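Long-range contact in RNA-dependent RNA polymerase (PDB 6DX2), which probably copies the viral RNA, and whose N-terminal piece, described here, is a viral OTU cysteine protease of the deubiquitinase kind: residues T64-Q78 and S102-I114. Numbering follows the deposited sequence.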
loop_
_atom_site.group_PDB
_atom_site.type_symbol
_atom_site.label_atom_id
_atom_site.label_comp_id
_atom_site.label_asym_id
_atom_site.label_seq_id
_atom_site.Cartn_x
_atom_site.Cartn_y
_atom_site.Cartn_z
ATOM N N THR A 64 -8.539 7.115 9.431
ATOM C CA THR A 64 -8.319 5.806 10.022
ATOM C C THR A 64 -6.845 5.598 10.333
ATOM O O THR A 64 -6.493 5.163 11.439
ATOM C CB THR A 64 -8.851 4.732 9.073
ATOM O OG1 THR A 64 -10.277 4.858 9.013
ATOM C CG2 THR A 64 -8.501 3.381 9.621
ATOM N N ILE A 65 -5.974 5.987 9.400
ATOM C CA ILE A 65 -4.534 5.895 9.642
ATOM C C ILE A 65 -4.146 6.766 10.830
ATOM O O ILE A 65 -3.329 6.385 11.684
ATOM C CB ILE A 65 -3.770 6.324 8.384
ATOM C CG1 ILE A 65 -3.988 5.305 7.280
ATOM C CG2 ILE A 65 -2.252 6.506 8.688
ATOM C CD1 ILE A 65 -3.456 5.855 5.940
ATOM N N ALA A 66 -4.720 7.959 10.896
ATOM C CA ALA A 66 -4.357 8.863 11.956
ATOM C C ALA A 66 -4.779 8.289 13.307
ATOM O O ALA A 66 -4.057 8.427 14.287
ATOM C CB ALA A 66 -4.989 10.232 11.705
ATOM N N SER A 67 -5.947 7.631 13.365
ATOM C CA SER A 67 -6.405 7.076 14.633
ATOM C C SER A 67 -5.477 5.961 15.081
ATOM O O SER A 67 -5.144 5.864 16.281
ATOM C CB SER A 67 -7.849 6.560 14.521
ATOM O OG SER A 67 -7.897 5.214 14.045
ATOM N N PHE A 68 -5.030 5.133 14.126
ATOM C CA PHE A 68 -4.088 4.084 14.484
ATOM C C PHE A 68 -2.785 4.692 15.005
ATOM O O PHE A 68 -2.227 4.208 15.987
ATOM C CB PHE A 68 -3.833 3.151 13.302
ATOM C CG PHE A 68 -3.089 1.915 13.684
ATOM C CD1 PHE A 68 -3.766 0.781 14.121
ATOM C CD2 PHE A 68 -1.691 1.915 13.682
ATOM C CE1 PHE A 68 -3.072 -0.358 14.501
ATOM C CE2 PHE A 68 -0.992 0.788 14.071
ATOM C CZ PHE A 68 -1.688 -0.362 14.458
ATOM N N ALA A 69 -2.258 5.717 14.314
ATOM C CA ALA A 69 -0.998 6.344 14.720
ATOM C C ALA A 69 -1.102 6.959 16.114
ATOM O O ALA A 69 -0.141 6.927 16.887
ATOM C CB ALA A 69 -0.589 7.406 13.671
ATOM N N ALA A 70 -2.267 7.517 16.457
ATOM C CA ALA A 70 -2.471 8.121 17.767
ATOM C C ALA A 70 -2.524 7.073 18.883
ATOM O O ALA A 70 -1.966 7.284 19.983
ATOM C CB ALA A 70 -3.756 8.955 17.738
ATOM N N ALA A 71 -3.191 5.942 18.623
ATOM C CA ALA A 71 -3.394 4.947 19.664
ATOM C C ALA A 71 -2.274 3.924 19.737
ATOM O O ALA A 71 -2.074 3.318 20.796
ATOM C CB ALA A 71 -4.710 4.207 19.444
ATOM N N ASN A 72 -1.548 3.710 18.649
ATOM C CA ASN A 72 -0.645 2.577 18.504
ATOM C C ASN A 72 0.659 3.010 17.851
ATOM O O ASN A 72 1.168 2.353 16.944
ATOM C CB ASN A 72 -1.276 1.484 17.642
ATOM C CG ASN A 72 -2.269 0.712 18.402
ATOM O OD1 ASN A 72 -2.052 0.477 19.580
ATOM N ND2 ASN A 72 -3.385 0.338 17.773
ATOM N N TRP A 73 1.218 4.120 18.322
ATOM C CA TRP A 73 2.393 4.684 17.671
ATOM C C TRP A 73 3.554 3.695 17.648
ATOM O O TRP A 73 4.318 3.651 16.679
ATOM C CB TRP A 73 2.796 5.969 18.397
ATOM C CG TRP A 73 3.977 6.687 17.834
ATOM C CD1 TRP A 73 5.103 7.047 18.504
ATOM C CD2 TRP A 73 4.140 7.158 16.482
ATOM N NE1 TRP A 73 5.958 7.730 17.657
ATOM C CE2 TRP A 73 5.393 7.807 16.413
ATOM C CE3 TRP A 73 3.347 7.098 15.333
ATOM C CZ2 TRP A 73 5.870 8.384 15.232
ATOM C CZ3 TRP A 73 3.827 7.672 14.158
ATOM C CH2 TRP A 73 5.076 8.300 14.121
ATOM N N GLY A 74 3.726 2.916 18.726
ATOM C CA GLY A 74 4.813 1.949 18.776
ATOM C C GLY A 74 4.755 0.881 17.689
ATOM O O GLY A 74 5.799 0.325 17.335
ATOM N N GLN A 75 3.566 0.595 17.120
ATOM C CA GLN A 75 3.445 -0.309 15.988
ATOM C C GLN A 75 3.668 0.375 14.636
ATOM O O GLN A 75 3.677 -0.298 13.604
ATOM C CB GLN A 75 2.058 -0.945 15.982
ATOM C CG GLN A 75 1.645 -1.465 17.366
ATOM C CD GLN A 75 2.684 -2.390 17.982
ATOM O OE1 GLN A 75 3.257 -2.103 19.054
ATOM N NE2 GLN A 75 2.937 -3.513 17.307
ATOM N N CYS A 76 3.833 1.693 14.609
ATOM C CA CYS A 76 4.061 2.417 13.356
ATOM C C CYS A 76 5.563 2.478 13.079
ATOM O O CYS A 76 6.208 3.528 13.213
ATOM C CB CYS A 76 3.467 3.816 13.465
ATOM S SG CYS A 76 1.644 3.780 13.714
ATOM N N VAL A 77 6.130 1.304 12.775
ATOM C CA VAL A 77 7.593 1.167 12.803
ATOM C C VAL A 77 8.234 2.131 11.811
ATOM O O VAL A 77 9.188 2.859 12.147
ATOM C CB VAL A 77 8.007 -0.287 12.497
ATOM C CG1 VAL A 77 9.528 -0.433 12.343
ATOM C CG2 VAL A 77 7.486 -1.223 13.568
ATOM N N GLN A 78 7.718 2.149 10.570
ATOM C CA GLN A 78 8.365 2.969 9.559
ATOM C C GLN A 78 8.117 4.441 9.820
ATOM O O GLN A 78 9.017 5.265 9.634
ATOM C CB GLN A 78 7.893 2.573 8.158
ATOM C CG GLN A 78 8.300 1.162 7.705
ATOM C CD GLN A 78 9.814 0.923 7.693
ATOM O OE1 GLN A 78 10.383 0.331 8.627
ATOM N NE2 GLN A 78 10.471 1.380 6.634
ATOM N N SER A 102 5.026 3.332 1.885
ATOM C CA SER A 102 5.162 2.163 2.772
ATOM C C SER A 102 4.781 2.492 4.206
ATOM O O SER A 102 4.290 1.615 4.925
ATOM C CB SER A 102 6.590 1.635 2.662
ATOM O OG SER A 102 7.477 2.593 3.121
ATOM N N VAL A 103 5.041 3.725 4.671
ATOM C CA VAL A 103 4.663 4.105 6.040
ATOM C C VAL A 103 3.166 3.925 6.242
ATOM O O VAL A 103 2.722 3.328 7.234
ATOM C CB VAL A 103 5.071 5.561 6.321
ATOM C CG1 VAL A 103 4.432 6.018 7.619
ATOM C CG2 VAL A 103 6.581 5.665 6.426
ATOM N N GLU A 104 2.374 4.410 5.268
ATOM C CA GLU A 104 0.929 4.288 5.308
ATOM C C GLU A 104 0.456 2.873 4.983
ATOM O O GLU A 104 -0.571 2.450 5.509
ATOM C CB GLU A 104 0.299 5.277 4.308
ATOM C CG GLU A 104 0.455 6.702 4.828
ATOM C CD GLU A 104 1.870 7.192 4.763
ATOM O OE1 GLU A 104 2.615 6.854 3.792
ATOM O OE2 GLU A 104 2.260 7.872 5.740
ATOM N N ALA A 105 1.153 2.154 4.112
ATOM C CA ALA A 105 0.753 0.771 3.861
ATOM C C ALA A 105 0.886 -0.059 5.131
ATOM O O ALA A 105 -0.007 -0.845 5.488
ATOM C CB ALA A 105 1.634 0.190 2.755
ATOM N N GLU A 106 1.980 0.131 5.851
ATOM C CA GLU A 106 2.167 -0.608 7.100
ATOM C C GLU A 106 1.049 -0.281 8.084
ATOM O O GLU A 106 0.429 -1.185 8.655
ATOM C CB GLU A 106 3.528 -0.282 7.689
ATOM C CG GLU A 106 3.723 -0.836 9.115
ATOM C CD GLU A 106 5.146 -0.659 9.561
ATOM O OE1 GLU A 106 5.486 0.505 9.758
ATOM O OE2 GLU A 106 5.888 -1.666 9.752
ATOM N N ILE A 107 0.744 1.007 8.247
ATOM C CA ILE A 107 -0.282 1.411 9.224
ATOM C C ILE A 107 -1.659 0.924 8.797
ATOM O O ILE A 107 -2.421 0.351 9.597
ATOM C CB ILE A 107 -0.278 2.932 9.431
ATOM C CG1 ILE A 107 1.001 3.383 10.128
ATOM C CG2 ILE A 107 -1.451 3.341 10.312
ATOM C CD1 ILE A 107 1.181 4.988 10.212
ATOM N N LEU A 108 -2.018 1.152 7.528
ATOM C CA LEU A 108 -3.364 0.765 7.099
ATOM C C LEU A 108 -3.583 -0.737 7.195
ATOM O O LEU A 108 -4.689 -1.188 7.481
ATOM C CB LEU A 108 -3.608 1.221 5.639
ATOM C CG LEU A 108 -5.077 1.399 5.321
ATOM C CD1 LEU A 108 -5.869 2.249 6.206
ATOM C CD2 LEU A 108 -5.116 2.010 3.882
ATOM N N SER A 109 -2.573 -1.532 6.863
ATOM C CA SER A 109 -2.734 -2.983 6.994
ATOM C C SER A 109 -3.092 -3.371 8.423
ATOM O O SER A 109 -4.004 -4.200 8.650
ATOM C CB SER A 109 -1.457 -3.672 6.558
ATOM O OG SER A 109 -0.396 -3.508 7.463
ATOM N N LYS A 110 -2.415 -2.761 9.407
ATOM C CA LYS A 110 -2.791 -3.024 10.785
ATOM C C LYS A 110 -4.136 -2.373 11.133
ATOM O O LYS A 110 -4.955 -2.975 11.834
ATOM C CB LYS A 110 -1.692 -2.521 11.729
ATOM C CG LYS A 110 -0.325 -3.186 11.492
ATOM C CD LYS A 110 0.853 -2.464 12.140
ATOM C CE LYS A 110 2.181 -3.208 11.784
ATOM N NZ LYS A 110 3.297 -2.869 12.736
ATOM N N ALA A 111 -4.388 -1.149 10.657
ATOM C CA ALA A 111 -5.566 -0.447 11.153
ATOM C C ALA A 111 -6.856 -1.100 10.678
ATOM O O ALA A 111 -7.885 -1.023 11.365
ATOM C CB ALA A 111 -5.504 1.021 10.731
ATOM N N LEU A 112 -6.840 -1.696 9.473
ATOM C CA LEU A 112 -8.032 -2.288 8.904
ATOM C C LEU A 112 -7.974 -3.803 8.858
ATOM O O LEU A 112 -8.945 -4.421 8.392
ATOM C CB LEU A 112 -8.250 -1.726 7.466
ATOM C CG LEU A 112 -8.627 -0.260 7.436
ATOM C CD1 LEU A 112 -8.885 0.125 5.958
ATOM C CD2 LEU A 112 -9.864 0.045 8.292
ATOM N N ASN A 113 -6.900 -4.422 9.356
ATOM C CA ASN A 113 -6.794 -5.890 9.314
ATOM C C ASN A 113 -6.926 -6.372 7.884
ATOM O O ASN A 113 -7.722 -7.263 7.540
ATOM C CB ASN A 113 -7.830 -6.557 10.220
ATOM C CG ASN A 113 -7.416 -6.473 11.642
ATOM O OD1 ASN A 113 -7.747 -5.505 12.346
ATOM N ND2 ASN A 113 -6.611 -7.440 12.061
ATOM N N ILE A 114 -6.152 -5.736 7.029
ATOM C CA ILE A 114 -6.091 -6.119 5.640
ATOM C C ILE A 114 -4.615 -6.258 5.296
ATOM O O ILE A 114 -3.719 -5.891 6.058
ATOM C CB ILE A 114 -6.797 -5.108 4.699
ATOM C CG1 ILE A 114 -6.146 -3.750 4.832
ATOM C CG2 ILE A 114 -8.309 -5.028 5.022
ATOM C CD1 ILE A 114 -6.780 -2.567 4.007
#
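Ile65 and Ile107 meet branch to branch where helices 64-71 and 102-112 of the viral OTU protease fold cross nearly at right angles (85°, axes 9.2 Å apart). Ile65 CG2 touches Ile107 CG2 at 3.6 Å, and Phe44 and Met93 from other helices also pack on Ile65, so branched aliphatic side chains suit this buried centre. Ile107 reaches both parts of 64-78: its CG2, anti to the backbone N, touches Phe68 CD2, while its CG1 lies 3.7 Å from Cys76 SG, the short, weakly polar cysteine side chain fitting between turn and helix. Ala111 is short enough to let helix 64-71 come close; its CB lies 3.7 Å from Phe68 CB.

Toward solvent, at Lys110 and Gln75, the packing thins and polar groups take over. Lys110 is half greasy, half charged: its CB lies 3.5 Å from Phe68 CZ, and its extended chain carries the ammonium past the ring to the backbone of the 3-10 turn 73-75. There Lys110 NZ donates a hydrogen bond to Gln75 O, 2.7 Å away, in the carbonyl plane and on a lone pair. Glu106, by contrast, is buried; CG anti to N (chi1 171°) and extended beyond, it brings its carboxylate near the N-terminal end of helix 77-82, where a negative charge would probably be favoured. Gln78 N donates to Glu106 OE1 on its syn lone pair, 2.9 Å away and almost straight at 173°.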